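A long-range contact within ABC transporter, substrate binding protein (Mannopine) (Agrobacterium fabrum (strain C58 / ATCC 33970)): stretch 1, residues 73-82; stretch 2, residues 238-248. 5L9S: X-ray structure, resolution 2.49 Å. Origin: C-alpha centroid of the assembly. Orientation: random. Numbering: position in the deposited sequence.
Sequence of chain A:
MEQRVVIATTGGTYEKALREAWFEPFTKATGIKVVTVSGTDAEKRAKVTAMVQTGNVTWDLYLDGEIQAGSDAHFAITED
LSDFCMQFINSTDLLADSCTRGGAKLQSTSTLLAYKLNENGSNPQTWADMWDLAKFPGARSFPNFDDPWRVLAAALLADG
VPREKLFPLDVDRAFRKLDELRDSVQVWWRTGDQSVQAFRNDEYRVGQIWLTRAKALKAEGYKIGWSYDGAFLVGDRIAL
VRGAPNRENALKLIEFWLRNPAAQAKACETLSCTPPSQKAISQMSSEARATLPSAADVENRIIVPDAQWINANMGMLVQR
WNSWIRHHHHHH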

# COMPACT_ATOMS: atom_id res chain seq x y z
N ALA A 73 13.39 -11.27 8.02
CA ALA A 73 14.46 -10.27 8.00
C ALA A 73 14.07 -9.02 8.83
O ALA A 73 14.87 -8.56 9.65
N HIS A 74 12.83 -8.53 8.64
CA HIS A 74 12.24 -7.40 9.35
C HIS A 74 12.13 -7.71 10.83
O HIS A 74 12.52 -6.88 11.64
N PHE A 75 11.63 -8.91 11.20
CA PHE A 75 11.47 -9.31 12.60
C PHE A 75 12.80 -9.47 13.35
O PHE A 75 12.83 -9.41 14.59
N ALA A 76 13.90 -9.68 12.61
CA ALA A 76 15.24 -9.83 13.17
C ALA A 76 15.84 -8.51 13.61
O ALA A 76 16.65 -8.50 14.53
N ILE A 77 15.46 -7.39 12.94
CA ILE A 77 15.98 -6.04 13.19
C ILE A 77 14.96 -5.12 13.89
O ILE A 77 15.29 -3.98 14.22
N THR A 78 13.73 -5.61 14.10
CA THR A 78 12.66 -4.83 14.74
C THR A 78 12.12 -5.53 15.96
O THR A 78 12.28 -6.75 16.13
N GLU A 79 11.45 -4.74 16.81
CA GLU A 79 10.82 -5.25 18.02
C GLU A 79 9.45 -5.83 17.69
O GLU A 79 8.79 -5.34 16.77
N ASP A 80 9.03 -6.86 18.43
CA ASP A 80 7.73 -7.50 18.27
C ASP A 80 6.71 -6.60 18.98
O ASP A 80 6.75 -6.45 20.21
N LEU A 81 5.83 -5.96 18.20
CA LEU A 81 4.83 -5.03 18.72
C LEU A 81 3.58 -5.69 19.29
O LEU A 81 2.81 -5.01 19.96
N SER A 82 3.38 -7.01 19.03
CA SER A 82 2.25 -7.85 19.46
C SER A 82 1.69 -7.53 20.87
O SER A 82 0.49 -7.37 21.01
N ILE A 238 4.71 1.39 10.58
CA ILE A 238 5.64 2.14 11.44
C ILE A 238 6.29 1.05 12.28
O ILE A 238 5.59 0.40 13.05
N ALA A 239 7.58 0.80 12.09
CA ALA A 239 8.29 -0.25 12.84
C ALA A 239 9.23 0.35 13.89
O ALA A 239 9.80 1.42 13.68
N LEU A 240 9.35 -0.34 15.03
CA LEU A 240 10.20 0.03 16.17
C LEU A 240 11.51 -0.74 16.08
O LEU A 240 11.50 -1.97 16.08
N VAL A 241 12.63 -0.00 15.89
CA VAL A 241 14.00 -0.52 15.75
C VAL A 241 14.43 -1.26 17.01
O VAL A 241 14.24 -0.76 18.12
N ARG A 242 14.98 -2.48 16.81
CA ARG A 242 15.44 -3.35 17.88
C ARG A 242 16.30 -2.61 18.90
O ARG A 242 17.41 -2.16 18.59
N GLY A 243 15.72 -2.44 20.08
CA GLY A 243 16.33 -1.74 21.21
C GLY A 243 16.54 -0.27 20.93
O GLY A 243 17.65 0.24 21.12
N ALA A 244 15.50 0.42 20.46
CA ALA A 244 15.54 1.84 20.13
C ALA A 244 16.00 2.67 21.36
O ALA A 244 15.64 2.30 22.49
N PRO A 245 16.80 3.76 21.19
CA PRO A 245 17.22 4.54 22.38
C PRO A 245 16.07 5.14 23.20
O PRO A 245 16.07 5.06 24.43
N ASN A 246 15.06 5.71 22.50
CA ASN A 246 13.87 6.35 23.06
C ASN A 246 12.62 5.49 22.78
O ASN A 246 11.62 6.00 22.27
N ARG A 247 12.68 4.20 23.15
CA ARG A 247 11.64 3.17 22.98
C ARG A 247 10.23 3.63 23.41
O ARG A 247 9.28 3.53 22.63
N GLU A 248 10.12 4.14 24.65
CA GLU A 248 8.89 4.63 25.29
C GLU A 248 8.24 5.77 24.50
O GLU A 248 7.05 5.71 24.18

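The strongest polar link in this contact is a salt bridge between two side chains that lie far apart in sequence. Glu79 points its CA-to-CB bond toward the other stretch, with chi1 at -126°, between wells, and chi2 t; its carboxylate reaches Arg247 at the start of a helix, where Arg247 NH1 donates to Glu79 OE1 at 2.7 Å. Arg247 leaves its backbone sideways and needs length to arrive: chi1 and chi2 are both t, chi3 is p, and the carboxylate oxygen sits at the edge of the guanidinium, near its plane.

Arg242 supplies the second polar reach. Its CA-to-CB bond also points sideways, with chi1 off-well at -140° and chi2 t, and the chain extends along stretch 1 to the backbone carbonyl of Phe75, in the helix. There Arg242 NH2 donates to Phe75 O at 3.0 Å, a carbonyl near the plane of the guanidinium. Ala76 O is as near as 2.8 Å to Arg242 NE, but it lies over a face of the group, and the poor angle rules out a hydrogen bond.

The backbones register through a single bridge, Thr78 with Val241. Arg242 N donates to Ile77 O at 3.0 Å, and Glu79 N donates to Leu240 O at 2.9 Å, both nearly straight. Glu79 and Arg242 thus both take part in this pairing through their backbone nitrogens.

Carbon contacts surround that frame. Leu240, with chi1 t and chi2 p, starts sideways but brings its end nearer: Leu240 CD2 lies 3.4 Å from Glu79 OE2, a close approach of methyl and carboxylate. Leu81 points toward stretch 2, chi1 off-well at -92° and chi2 p, and Leu81 CD1 meets Leu240 CB at 4.0 Å, an apolar pair.

Ala239 points toward stretch 1, and its small CB serves two neighbours. His74, chi1 t, leaves sideways and swings its ring end in, so that His74 NE2 is 3.5 Å from Ala239 CB at the ring edge; that nitrogen is hydrogen-bonded elsewhere in the structure. Thr78 CG2 lies 3.9 Å from Ala239 CB. Thr78 is p at chi1 and points away overall, though its CB touches stretch 2; Thr78 OG1 turns back to donate to His74 O at 2.7 Å.

Phe75, Ala76 and Ile77 direct their CA-to-CB bonds away, contributing here mainly through carbonyls. The design lesson is economical: backbone pairing marks the register, long charged side chains span outward from it, and leucines, an alanine and a histidine edge pack beside it.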

# COMPACT_ATOMS: atom_id res chain seq x y z
CB ALA A 73 14.78 -9.89 6.56
CB HIS A 74 10.85 -7.08 8.77
CG HIS A 74 10.22 -5.85 9.35
ND1 HIS A 74 10.56 -4.57 8.90
CD2 HIS A 74 9.30 -5.73 10.33
CE1 HIS A 74 9.84 -3.74 9.61
NE2 HIS A 74 9.06 -4.38 10.48
CB PHE A 75 10.66 -10.61 12.71
CG PHE A 75 9.32 -10.66 12.00
CD1 PHE A 75 8.51 -9.53 11.91
CD2 PHE A 75 8.84 -11.86 11.48
CE1 PHE A 75 7.27 -9.60 11.29
CE2 PHE A 75 7.58 -11.93 10.88
CZ PHE A 75 6.81 -10.79 10.79
CB ALA A 76 16.15 -10.50 12.16
CB ILE A 77 16.55 -5.41 11.87
CG1 ILE A 77 15.47 -5.29 10.76
CG2 ILE A 77 17.75 -6.18 11.38
CD1 ILE A 77 15.83 -4.42 9.54
CB THR A 78 11.50 -4.46 13.75
OG1 THR A 78 10.81 -5.63 13.32
CG2 THR A 78 11.95 -3.61 12.56
CB GLU A 79 10.67 -4.13 19.05
CG GLU A 79 11.27 -4.50 20.39
CD GLU A 79 11.06 -3.45 21.45
OE1 GLU A 79 10.07 -3.57 22.21
OE2 GLU A 79 11.84 -2.47 21.48
CB ASP A 80 7.76 -8.91 18.88
CG ASP A 80 6.57 -9.80 18.56
OD1 ASP A 80 5.56 -9.28 18.06
OD2 ASP A 80 6.63 -11.02 18.88
CB LEU A 81 4.46 -4.00 17.65
CG LEU A 81 5.25 -2.70 17.64
CD1 LEU A 81 6.55 -2.85 16.84
CD2 LEU A 81 4.41 -1.59 17.04
CB SER A 82 2.62 -9.33 19.37
OG SER A 82 2.86 -9.69 18.02
CB ILE A 238 4.96 3.21 12.36
CG1 ILE A 238 3.84 4.00 11.63
CG2 ILE A 238 6.02 4.14 13.02
CD1 ILE A 238 2.69 4.49 12.55
CB ALA A 239 9.06 -1.14 11.89
CB LEU A 240 9.47 -0.25 17.51
CG LEU A 240 10.24 -0.03 18.83
CD1 LEU A 240 10.56 1.44 19.08
CD2 LEU A 240 9.45 -0.56 20.00
CB VAL A 241 15.01 0.59 15.36
CG1 VAL A 241 16.46 0.10 15.44
CG2 VAL A 241 14.70 1.13 13.97
CB ARG A 242 16.14 -4.59 17.33
CG ARG A 242 15.79 -5.85 18.11
CD ARG A 242 16.46 -7.06 17.50
NE ARG A 242 15.48 -8.04 17.05
CZ ARG A 242 15.54 -9.34 17.34
NH1 ARG A 242 16.55 -9.82 18.06
NH2 ARG A 242 14.60 -10.17 16.90
CB ALA A 244 14.17 2.29 19.68
CB PRO A 245 18.14 5.62 21.80
CG PRO A 245 17.84 5.68 20.37
CD PRO A 245 17.36 4.33 19.95
CB ASN A 246 13.71 7.77 22.47
CG ASN A 246 15.00 8.54 22.30
OD1 ASN A 246 15.71 8.39 21.30
ND2 ASN A 246 15.31 9.42 23.24
CB ARG A 247 12.04 1.87 23.72
CG ARG A 247 11.42 0.59 23.14
CD ARG A 247 11.27 -0.53 24.15
NE ARG A 247 10.12 -0.33 25.04
CZ ARG A 247 9.05 -1.13 25.09
NH1 ARG A 247 8.98 -2.21 24.33
NH2 ARG A 247 8.05 -0.84 25.91
CB GLU A 248 9.15 5.02 26.76
CG GLU A 248 10.60 5.34 27.14
CD GLU A 248 11.16 4.68 28.38
OE1 GLU A 248 10.56 4.84 29.47
OE2 GLU A 248 12.25 4.05 28.29